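Local coordinates for Lin2722 protein (Listeria innocua, PDB 3DS8) that is of unknown function but has an alpha/beta-hydrolase fold with a putative serine-hydrolase catalytic triad, at residues L37-S43 and I62-Q68; I47-L53 and D86-Y91; S77-K81 and Y110-Y115. One frame throughout, in Å; residues are numbered along the deposited sequence.

Contact 1. Residues L37-S43 and I62-Q68; sequences LTMTVNS and IKFGFEQ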
loop_
_atom_site.group_PDB
_atom_site.type_symbol
_atom_site.label_atom_id
_atom_site.label_comp_id
_atom_site.label_asym_id
_atom_site.label_seq_id
_atom_site.Cartn_x
_atom_site.Cartn_y
_atom_site.Cartn_z
ATOM N N LEU A 37 -13.113 -10.507 5.717
ATOM C CA LEU A 37 -13.859 -9.686 6.656
ATOM C C LEU A 37 -13.908 -8.263 6.048
ATOM O O LEU A 37 -12.971 -7.854 5.362
ATOM C CB LEU A 37 -13.087 -9.711 7.979
ATOM C CG LEU A 37 -13.545 -9.010 9.212
ATOM C CD1 LEU A 37 -12.742 -9.496 10.434
ATOM C CD2 LEU A 37 -13.353 -7.608 8.960
ATOM N N THR A 38 -15.019 -7.543 6.225
ATOM C CA THR A 38 -15.065 -6.125 5.858
ATOM C C THR A 38 -15.039 -5.293 7.134
ATOM O O THR A 38 -15.757 -5.590 8.078
ATOM C CB THR A 38 -16.290 -5.795 4.976
ATOM O OG1 THR A 38 -16.131 -6.447 3.707
ATOM C CG2 THR A 38 -16.454 -4.269 4.760
HETATM N N MSE A 39 -14.187 -4.267 7.175
HETATM C CA MSE A 39 -14.107 -3.392 8.331
HETATM C C MSE A 39 -14.206 -1.980 7.850
HETATM O O MSE A 39 -13.576 -1.627 6.874
HETATM C CB MSE A 39 -12.777 -3.475 9.060
HETATM C CG MSE A 39 -12.539 -4.680 9.857
HETATM SE SE MSE A 39 -10.904 -4.347 10.960
HETATM C CE MSE A 39 -11.580 -3.165 12.268
ATOM N N THR A 40 -14.946 -1.141 8.567
ATOM C CA THR A 40 -14.983 0.247 8.190
ATOM C C THR A 40 -14.834 1.123 9.433
ATOM O O THR A 40 -15.167 0.703 10.551
ATOM C CB THR A 40 -16.294 0.531 7.464
ATOM O OG1 THR A 40 -17.376 0.131 8.287
ATOM C CG2 THR A 40 -16.402 -0.289 6.129
ATOM N N VAL A 41 -14.341 2.336 9.239
ATOM C CA VAL A 41 -14.096 3.262 10.367
ATOM C C VAL A 41 -14.596 4.641 9.966
ATOM O O VAL A 41 -14.612 5.010 8.785
ATOM C CB VAL A 41 -12.591 3.279 10.834
ATOM C CG1 VAL A 41 -11.635 3.769 9.688
ATOM C CG2 VAL A 41 -12.368 4.185 12.108
ATOM N N ASN A 42 -15.059 5.369 10.975
ATOM C CA ASN A 42 -15.584 6.706 10.834
ATOM C C ASN A 42 -14.932 7.506 11.960
ATOM O O ASN A 42 -15.054 7.144 13.138
ATOM C CB ASN A 42 -17.092 6.638 11.018
ATOM C CG ASN A 42 -17.798 7.948 10.820
ATOM O OD1 ASN A 42 -17.217 9.045 10.856
ATOM N ND2 ASN A 42 -19.099 7.845 10.653
ATOM N N SER A 43 -14.306 8.609 11.593
ATOM C CA SER A 43 -13.690 9.527 12.550
ATOM C C SER A 43 -14.673 10.083 13.577
ATOM O O SER A 43 -14.227 10.654 14.571
ATOM C CB SER A 43 -13.046 10.709 11.813
ATOM O OG SER A 43 -14.036 11.579 11.290
ATOM N N ILE A 62 -8.793 -8.532 4.733
ATOM C CA ILE A 62 -9.536 -7.476 5.414
ATOM C C ILE A 62 -9.825 -6.347 4.423
ATOM O O ILE A 62 -8.943 -5.571 4.035
ATOM C CB ILE A 62 -8.772 -6.941 6.640
ATOM C CG1 ILE A 62 -8.248 -8.095 7.520
ATOM C CG2 ILE A 62 -9.649 -5.873 7.404
ATOM C CD1 ILE A 62 -9.262 -9.039 8.133
ATOM N N LYS A 63 -11.058 -6.303 3.960
ATOM C CA LYS A 63 -11.492 -5.263 3.042
ATOM C C LYS A 63 -11.815 -4.037 3.878
ATOM O O LYS A 63 -12.786 -4.014 4.616
ATOM C CB LYS A 63 -12.708 -5.725 2.246
ATOM C CG LYS A 63 -12.428 -6.969 1.430
ATOM C CD LYS A 63 -13.608 -7.336 0.519
ATOM C CE LYS A 63 -13.322 -8.585 -0.259
ATOM N NZ LYS A 63 -14.508 -8.991 -1.076
ATOM N N PHE A 64 -11.005 -3.010 3.734
ATOM C CA PHE A 64 -11.099 -1.867 4.638
ATOM C C PHE A 64 -11.758 -0.653 3.986
ATOM O O PHE A 64 -11.484 -0.340 2.829
ATOM C CB PHE A 64 -9.710 -1.505 5.167
ATOM C CG PHE A 64 -9.753 -0.728 6.422
ATOM C CD1 PHE A 64 -9.812 -1.380 7.641
ATOM C CD2 PHE A 64 -9.772 0.651 6.394
ATOM C CE1 PHE A 64 -9.888 -0.680 8.818
ATOM C CE2 PHE A 64 -9.839 1.376 7.575
ATOM C CZ PHE A 64 -9.905 0.712 8.797
ATOM N N GLY A 65 -12.589 0.064 4.740
ATOM C CA GLY A 65 -13.205 1.256 4.211
ATOM C C GLY A 65 -13.126 2.409 5.186
ATOM O O GLY A 65 -13.452 2.250 6.332
ATOM N N PHE A 66 -12.737 3.578 4.701
ATOM C CA PHE A 66 -12.867 4.829 5.454
ATOM C C PHE A 66 -14.128 5.578 5.037
ATOM O O PHE A 66 -14.254 5.984 3.871
ATOM C CB PHE A 66 -11.670 5.724 5.163
ATOM C CG PHE A 66 -10.366 5.190 5.657
ATOM C CD1 PHE A 66 -10.042 5.289 6.989
ATOM C CD2 PHE A 66 -9.466 4.576 4.796
ATOM C CE1 PHE A 66 -8.821 4.804 7.470
ATOM C CE2 PHE A 66 -8.280 4.042 5.270
ATOM C CZ PHE A 66 -7.938 4.198 6.622
ATOM N N GLU A 67 -15.054 5.820 5.968
ATOM C CA GLU A 67 -16.256 6.603 5.617
ATOM C C GLU A 67 -15.866 8.013 5.122
ATOM O O GLU A 67 -16.501 8.571 4.212
ATOM C CB GLU A 67 -17.188 6.780 6.810
ATOM C CG GLU A 67 -18.450 7.563 6.406
ATOM C CD GLU A 67 -19.726 7.234 7.195
ATOM O OE1 GLU A 67 -19.666 6.587 8.268
ATOM O OE2 GLU A 67 -20.810 7.638 6.704
ATOM N N GLN A 68 -14.840 8.570 5.740
ATOM C CA GLN A 68 -14.277 9.855 5.331
ATOM C C GLN A 68 -13.251 9.574 4.244
ATOM O O GLN A 68 -12.044 9.551 4.488
ATOM C CB GLN A 68 -13.677 10.607 6.520
ATOM C CG GLN A 68 -14.765 11.196 7.434
ATOM C CD GLN A 68 -15.186 10.281 8.532
ATOM O OE1 GLN A 68 -14.356 9.571 9.101
ATOM N NE2 GLN A 68 -16.475 10.326 8.893
HETATM O O HOH W 1 -12.976 7.427 7.925
#
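Two neighbouring parallel strands of the central sheet of an alpha/beta-hydrolase fold run in register, their axes 4.6 Å apart and 21° from parallel. Ile62 starts on the face shared with Leu37, Met39 (modelled as selenomethionine) and Val41; its CD1 packs on Leu37 CB at 3.9 Å. Lys63 reaches across with both backbone polar atoms, N to Leu37 O (2.8 Å) and O from Met39 N (2.9 Å), while its side chain leaves on the other face to a salt bridge with Asp20. Phe64 returns to the apolar face: its CD1 lies 3.9 Å from Met39 CB and its CZ 3.6 Å from Val41 CG1. Gly65 repeats the ladder, N to Met39 O (2.9 Å) and O from Val41 N (3.0 Å), and a CB here would crowd Thr40 CG2. Phe66 meets Val41 CG1 through CD1 at 3.5 Å and stacks on Trp76. Glu67 N closes the ladder on Val41 O (3.0 Å), and Gln68 ties the two strand ends together. Its NE2 donates to Asn42 OD1 over a very short 2.5 Å, its OE1 accepts from Ser43 N at 2.7 Å, and water 1 links Gln68 OE1 (2.8 Å) to Val41 O (3.0 Å).

Contact 2. Residues I47-L53 and D86-Y91; sequences IKFEGKL and DLKSRY
Residues 47-50 form a strand ending in a loop at Gly51, whose phi/psi (110°/174°) call for glycine; residues 86-91 make the last one and a half turns of helix 73-91. The axes of strand 47-50 and helix 86-91 pass 11.2 Å apart at -45°; CA atoms are 8.5 Å apart at Ile47 and Asp86, 8.3 Å at Leu53 and Tyr91. Phe49 (chi1 m) puts CZ 3.8 Å from Asp86 CB and CE1 4.1 Å from Leu87 CD1. Arg90, all trans through chi3, stretches to the loop, NH1 donating to Gly51 O at 3.2 Å. Tyr91 (chi1 m) accepts from Leu53 N at its OH, 3.0 Å; Leu53 CG sits over one ring face. Water 2 joins Lys52 NZ (3.2 Å) to Arg90 O (2.8 Å). This packs a helix on the edge strand of the alpha/beta/alpha sandwich of an alpha/beta-hydrolase fold: strand 46-50 runs antiparallel beside strand 36-42, and the C-terminal end of helix 73-91 lies on the face bearing Ile47 and Phe49, with Phe93 beside Leu53, Leu87 and Tyr91.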
loop_
_atom_site.group_PDB
_atom_site.type_symbol
_atom_site.label_atom_id
_atom_site.label_comp_id
_atom_site.label_asym_id
_atom_site.label_seq_id
_atom_site.Cartn_x
_atom_site.Cartn_y
_atom_site.Cartn_z
ATOM N N ILE A 47 -16.493 1.907 14.615
ATOM C CA ILE A 47 -15.727 0.850 13.936
ATOM C C ILE A 47 -16.725 -0.282 13.691
ATOM O O ILE A 47 -17.435 -0.666 14.597
ATOM C CB ILE A 47 -14.603 0.289 14.836
ATOM C CG1 ILE A 47 -13.523 1.326 15.112
ATOM C CG2 ILE A 47 -13.924 -0.946 14.192
ATOM C CD1 ILE A 47 -12.840 1.795 13.899
ATOM N N LYS A 48 -16.734 -0.830 12.501
ATOM C CA LYS A 48 -17.680 -1.885 12.161
ATOM C C LYS A 48 -16.944 -3.012 11.525
ATOM O O LYS A 48 -16.116 -2.763 10.648
ATOM C CB LYS A 48 -18.702 -1.369 11.170
ATOM C CG LYS A 48 -19.804 -2.373 10.863
ATOM C CD LYS A 48 -20.799 -1.909 9.717
ATOM C CE LYS A 48 -20.952 -0.368 9.605
ATOM N NZ LYS A 48 -22.123 -0.004 8.708
ATOM N N PHE A 49 -17.250 -4.225 11.974
ATOM C CA PHE A 49 -16.749 -5.471 11.397
ATOM C C PHE A 49 -17.960 -6.176 10.803
ATOM O O PHE A 49 -19.013 -6.282 11.472
ATOM C CB PHE A 49 -16.255 -6.476 12.454
ATOM C CG PHE A 49 -15.081 -6.041 13.291
ATOM C CD1 PHE A 49 -13.846 -6.665 13.143
ATOM C CD2 PHE A 49 -15.239 -5.108 14.295
ATOM C CE1 PHE A 49 -12.758 -6.328 13.974
ATOM C CE2 PHE A 49 -14.144 -4.745 15.134
ATOM C CZ PHE A 49 -12.913 -5.358 14.968
ATOM N N GLU A 50 -17.799 -6.693 9.593
ATOM C CA GLU A 50 -18.789 -7.597 8.978
ATOM C C GLU A 50 -18.090 -8.876 8.568
ATOM O O GLU A 50 -17.162 -8.859 7.743
ATOM C CB GLU A 50 -19.419 -6.947 7.756
ATOM C CG GLU A 50 -20.217 -5.687 8.076
ATOM C CD GLU A 50 -20.585 -4.898 6.806
ATOM O OE1 GLU A 50 -19.732 -4.108 6.284
ATOM O OE2 GLU A 50 -21.737 -5.079 6.333
ATOM N N GLY A 51 -18.515 -9.982 9.176
ATOM C CA GLY A 51 -17.929 -11.283 8.940
ATOM C C GLY A 51 -17.157 -11.767 10.159
ATOM O O GLY A 51 -16.997 -11.043 11.136
ATOM N N LYS A 52 -16.678 -12.983 10.101
ATOM C CA LYS A 52 -15.942 -13.583 11.191
ATOM C C LYS A 52 -14.893 -14.462 10.553
ATOM O O LYS A 52 -15.226 -15.269 9.684
ATOM C CB LYS A 52 -16.874 -14.458 12.035
ATOM C CG LYS A 52 -16.175 -15.273 13.143
ATOM C CD LYS A 52 -15.760 -14.344 14.255
ATOM C CE LYS A 52 -14.832 -14.967 15.317
ATOM N NZ LYS A 52 -14.895 -14.181 16.582
ATOM N N LEU A 53 -13.657 -14.369 11.012
ATOM C CA LEU A 53 -12.600 -15.266 10.522
ATOM C C LEU A 53 -12.540 -16.480 11.418
ATOM O O LEU A 53 -12.659 -16.354 12.656
ATOM C CB LEU A 53 -11.254 -14.533 10.499
ATOM C CG LEU A 53 -11.255 -13.265 9.665
ATOM C CD1 LEU A 53 -9.933 -12.494 9.823
ATOM C CD2 LEU A 53 -11.537 -13.597 8.190
ATOM N N ASP A 86 -8.377 -2.829 17.450
ATOM C CA ASP A 86 -9.558 -3.688 17.647
ATOM C C ASP A 86 -9.392 -5.022 16.940
ATOM O O ASP A 86 -9.757 -6.069 17.499
ATOM C CB ASP A 86 -10.814 -2.991 17.122
ATOM C CG ASP A 86 -11.284 -1.885 18.020
ATOM O OD1 ASP A 86 -10.824 -1.803 19.188
ATOM O OD2 ASP A 86 -12.158 -1.109 17.571
ATOM N N LEU A 87 -8.854 -5.002 15.722
ATOM C CA LEU A 87 -8.610 -6.257 14.980
ATOM C C LEU A 87 -7.693 -7.188 15.748
ATOM O O LEU A 87 -7.990 -8.381 15.881
ATOM C CB LEU A 87 -8.016 -5.978 13.615
ATOM C CG LEU A 87 -7.881 -7.192 12.678
ATOM C CD1 LEU A 87 -9.271 -7.861 12.335
ATOM C CD2 LEU A 87 -7.130 -6.827 11.413
ATOM N N LYS A 88 -6.594 -6.637 16.269
ATOM C CA LYS A 88 -5.613 -7.446 17.006
ATOM C C LYS A 88 -6.242 -7.935 18.321
ATOM O O LYS A 88 -6.027 -9.086 18.747
ATOM C CB LYS A 88 -4.310 -6.694 17.265
ATOM C CG LYS A 88 -3.199 -7.603 17.897
ATOM C CD LYS A 88 -1.798 -7.020 17.847
ATOM C CE LYS A 88 -0.763 -7.991 18.409
ATOM N NZ LYS A 88 -0.788 -7.896 19.862
ATOM N N SER A 89 -7.012 -7.061 18.969
ATOM C CA SER A 89 -7.709 -7.464 20.177
ATOM C C SER A 89 -8.610 -8.657 19.940
ATOM O O SER A 89 -8.615 -9.601 20.760
ATOM C CB SER A 89 -8.519 -6.318 20.758
ATOM O OG SER A 89 -9.051 -6.716 21.999
ATOM N N ARG A 90 -9.383 -8.616 18.860
ATOM C CA ARG A 90 -10.302 -9.707 18.490
ATOM C C ARG A 90 -9.589 -10.991 18.068
ATOM O O ARG A 90 -9.980 -12.067 18.521
ATOM C CB ARG A 90 -11.257 -9.250 17.367
ATOM C CG ARG A 90 -12.274 -10.288 16.916
ATOM C CD ARG A 90 -13.240 -9.777 15.825
ATOM N NE ARG A 90 -14.401 -10.678 15.719
ATOM C CZ ARG A 90 -15.261 -10.763 14.696
ATOM N NH1 ARG A 90 -15.135 -10.049 13.592
ATOM N NH2 ARG A 90 -16.273 -11.613 14.809
ATOM N N TYR A 91 -8.573 -10.895 17.210
ATOM C CA TYR A 91 -7.972 -12.073 16.594
ATOM C C TYR A 91 -6.509 -12.335 16.925
ATOM O O TYR A 91 -6.000 -13.405 16.583
ATOM C CB TYR A 91 -8.099 -12.012 15.069
ATOM C CG TYR A 91 -9.511 -12.062 14.549
ATOM C CD1 TYR A 91 -10.237 -13.231 14.590
ATOM C CD2 TYR A 91 -10.121 -10.926 14.030
ATOM C CE1 TYR A 91 -11.540 -13.286 14.121
ATOM C CE2 TYR A 91 -11.420 -10.979 13.535
ATOM C CZ TYR A 91 -12.112 -12.161 13.584
ATOM O OH TYR A 91 -13.401 -12.226 13.104
HETATM O O HOH W 2 -12.091 -13.847 18.098
#

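Contact 3. Residues S77-K81 and Y110-Y115; sequences SKWLK and YYAEDY
Two helices cross steeply: the axes of 77-81 and 110-114 come within 9.8 Å at -68°, and the nearest CA atoms are those of Ser77 and Tyr111, 5.5 Å apart. Both segments are regular helix up to Asp114; Tyr115 then leaves helical phi/psi (-127°/14°), although its N still bonds Tyr111 O at 3.1 Å. The small Ser77 permits the close approach. In the t rotamer its OG lies 3.4 Å from Tyr110 CB and 3.7 Å from Tyr115 CE2. Tyr111 (chi1 t, chi2 96°) points its ring edge at Ser77 O and Lys81 CA, the latter 4.1 Å from CE1; its CD1 meets CD2 of Leu80 (t, p) at 3.8 Å, and its OH bonds Pro122 O. Tyr115 (chi1 m, chi2 -59°) swings back over the first helix. Lys81, with chi1 156° and chi2 90°, folds across one face of that ring in a CH-pi contact, CD 3.8 Å from the centroid and 13° off the normal, and its NZ forms a salt bridge with Glu85. The polar link is water 3, held by Ser77 OG (2.8 Å), Tyr115 OH (2.8 Å) and Asp114 OD2 (2.6 Å, the water donating). Tyr110 (chi1 m) starts toward the first helix at CB, but its ring turns to meet Tyr160 and Phe161 of helix 156-163. Both helices lie in the same layer on one face of the alpha/beta-hydrolase sheet: helix 103-114 follows the probable nucleophile elbow after strand 95-101, and Leu80 of helix 73-91 lies on Ile7 and Ile9 of strand 6-9.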
loop_
_atom_site.group_PDB
_atom_site.type_symbol
_atom_site.label_atom_id
_atom_site.label_comp_id
_atom_site.label_asym_id
_atom_site.label_seq_id
_atom_site.Cartn_x
_atom_site.Cartn_y
_atom_site.Cartn_z
ATOM N N SER A 77 -4.200 6.980 8.395
ATOM C CA SER A 77 -3.290 6.147 9.191
ATOM C C SER A 77 -3.662 6.103 10.662
ATOM O O SER A 77 -3.609 5.038 11.287
ATOM C CB SER A 77 -1.882 6.643 9.028
ATOM O OG SER A 77 -0.961 5.858 9.760
ATOM N N LYS A 78 -3.988 7.268 11.244
ATOM C CA LYS A 78 -4.452 7.342 12.646
ATOM C C LYS A 78 -5.729 6.546 12.874
ATOM O O LYS A 78 -5.841 5.824 13.860
ATOM C CB LYS A 78 -4.694 8.796 13.051
ATOM C CG LYS A 78 -3.439 9.629 13.099
ATOM C CD LYS A 78 -3.759 11.046 13.577
ATOM C CE LYS A 78 -2.744 12.039 13.072
ATOM N NZ LYS A 78 -1.331 11.576 13.339
ATOM N N TRP A 79 -6.679 6.647 11.945
ATOM C CA TRP A 79 -7.930 5.891 12.054
ATOM C C TRP A 79 -7.718 4.382 11.846
ATOM O O TRP A 79 -8.341 3.551 12.531
ATOM C CB TRP A 79 -8.981 6.431 11.095
ATOM C CG TRP A 79 -9.282 7.854 11.314
ATOM C CD1 TRP A 79 -9.179 8.559 12.486
ATOM C CD2 TRP A 79 -9.746 8.772 10.330
ATOM N NE1 TRP A 79 -9.519 9.891 12.271
ATOM C CE2 TRP A 79 -9.878 10.039 10.956
ATOM C CE3 TRP A 79 -10.056 8.661 8.985
ATOM C CZ2 TRP A 79 -10.330 11.170 10.261
ATOM C CZ3 TRP A 79 -10.486 9.796 8.291
ATOM C CH2 TRP A 79 -10.651 11.012 8.933
ATOM N N LEU A 80 -6.834 4.040 10.920
ATOM C CA LEU A 80 -6.444 2.648 10.704
ATOM C C LEU A 80 -5.846 2.044 11.976
ATOM O O LEU A 80 -6.210 0.926 12.349
ATOM C CB LEU A 80 -5.456 2.558 9.545
ATOM C CG LEU A 80 -4.889 1.188 9.170
ATOM C CD1 LEU A 80 -6.033 0.278 8.743
ATOM C CD2 LEU A 80 -3.868 1.355 8.058
ATOM N N LYS A 81 -4.943 2.770 12.637
ATOM C CA LYS A 81 -4.363 2.308 13.912
ATOM C C LYS A 81 -5.435 1.962 14.936
ATOM O O LYS A 81 -5.392 0.934 15.576
ATOM C CB LYS A 81 -3.413 3.373 14.508
ATOM C CG LYS A 81 -3.176 3.345 16.054
ATOM C CD LYS A 81 -2.044 2.489 16.383
ATOM C CE LYS A 81 -1.528 2.696 17.819
ATOM N NZ LYS A 81 -2.373 3.396 18.847
ATOM N N TYR A 110 2.547 5.849 6.229
ATOM C CA TYR A 110 2.474 6.456 7.560
ATOM C C TYR A 110 2.356 5.390 8.653
ATOM O O TYR A 110 3.003 5.474 9.683
ATOM C CB TYR A 110 1.267 7.402 7.667
ATOM C CG TYR A 110 1.527 8.755 7.118
ATOM C CD1 TYR A 110 2.316 9.653 7.814
ATOM C CD2 TYR A 110 0.977 9.156 5.903
ATOM C CE1 TYR A 110 2.556 10.922 7.303
ATOM C CE2 TYR A 110 1.206 10.428 5.393
ATOM C CZ TYR A 110 1.998 11.291 6.083
ATOM O OH TYR A 110 2.248 12.591 5.632
ATOM N N TYR A 111 1.510 4.377 8.444
ATOM C CA TYR A 111 1.364 3.293 9.461
ATOM C C TYR A 111 2.696 2.560 9.691
ATOM O O TYR A 111 3.095 2.274 10.808
ATOM C CB TYR A 111 0.285 2.331 8.965
ATOM C CG TYR A 111 -0.111 1.222 9.925
ATOM C CD1 TYR A 111 -1.216 1.350 10.758
ATOM C CD2 TYR A 111 0.615 0.024 9.956
ATOM C CE1 TYR A 111 -1.578 0.286 11.614
ATOM C CE2 TYR A 111 0.278 -1.039 10.800
ATOM C CZ TYR A 111 -0.813 -0.904 11.617
ATOM O OH TYR A 111 -1.133 -1.979 12.397
ATOM N N ALA A 112 3.412 2.290 8.609
ATOM C CA ALA A 112 4.690 1.628 8.674
ATOM C C ALA A 112 5.712 2.441 9.443
ATOM O O ALA A 112 6.542 1.867 10.198
ATOM C CB ALA A 112 5.198 1.366 7.254
ATOM N N GLU A 113 5.691 3.755 9.243
ATOM C CA GLU A 113 6.633 4.625 9.940
ATOM C C GLU A 113 6.255 4.960 11.365
ATOM O O GLU A 113 7.158 5.202 12.187
ATOM C CB GLU A 113 6.925 5.912 9.141
ATOM C CG GLU A 113 7.739 5.626 7.882
ATOM C CD GLU A 113 8.290 6.845 7.227
ATOM O OE1 GLU A 113 7.778 7.954 7.519
ATOM O OE2 GLU A 113 9.271 6.701 6.433
ATOM N N ASP A 114 4.962 4.975 11.689
ATOM C CA ASP A 114 4.511 5.544 12.928
ATOM C C ASP A 114 4.242 4.491 13.982
ATOM O O ASP A 114 4.267 4.809 15.154
ATOM C CB ASP A 114 3.244 6.374 12.718
ATOM C CG ASP A 114 3.493 7.670 11.974
ATOM O OD1 ASP A 114 4.674 8.053 11.752
ATOM O OD2 ASP A 114 2.494 8.292 11.565
ATOM N N TYR A 115 3.966 3.256 13.584
ATOM C CA TYR A 115 3.572 2.202 14.556
ATOM C C TYR A 115 4.364 0.896 14.535
ATOM O O TYR A 115 3.927 -0.080 15.125
ATOM C CB TYR A 115 2.086 1.866 14.383
ATOM C CG TYR A 115 1.242 3.109 14.349
ATOM C CD1 TYR A 115 1.233 3.992 15.408
ATOM C CD2 TYR A 115 0.531 3.452 13.196
ATOM C CE1 TYR A 115 0.484 5.165 15.345
ATOM C CE2 TYR A 115 -0.207 4.582 13.121
ATOM C CZ TYR A 115 -0.250 5.445 14.172
ATOM O OH TYR A 115 -1.008 6.593 14.081
HETATM O O HOH W 3 -0.062 7.675 11.663
#

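How the contacts relate
Contacts 1 and 2 share the border of one sheet, their centres 11 Å apart: strand 46-50 pairs antiparallel with strand 36-42, with probable hydrogen bonds Glu50 N to Thr38 O (2.8 Å) and Thr40 N to Lys48 O (2.9 Å). Helix 73-91, which follows strand 61-66, serves contacts 2 and 3 at different points along its length; their centres are 18 Å and nearest atoms about 5 Å apart, without touching. It also joins contact 3 to contact 1, 14 Å between centres, where Phe64 CZ meets Leu80 CD1 and Phe66 CD1 meets Trp79 CE3, both at 3.9 Å. Phe66 and Leu80 lie near, without touching, the putative nucleophile elbow around Ser102, probably partnered by His222 and Asp188.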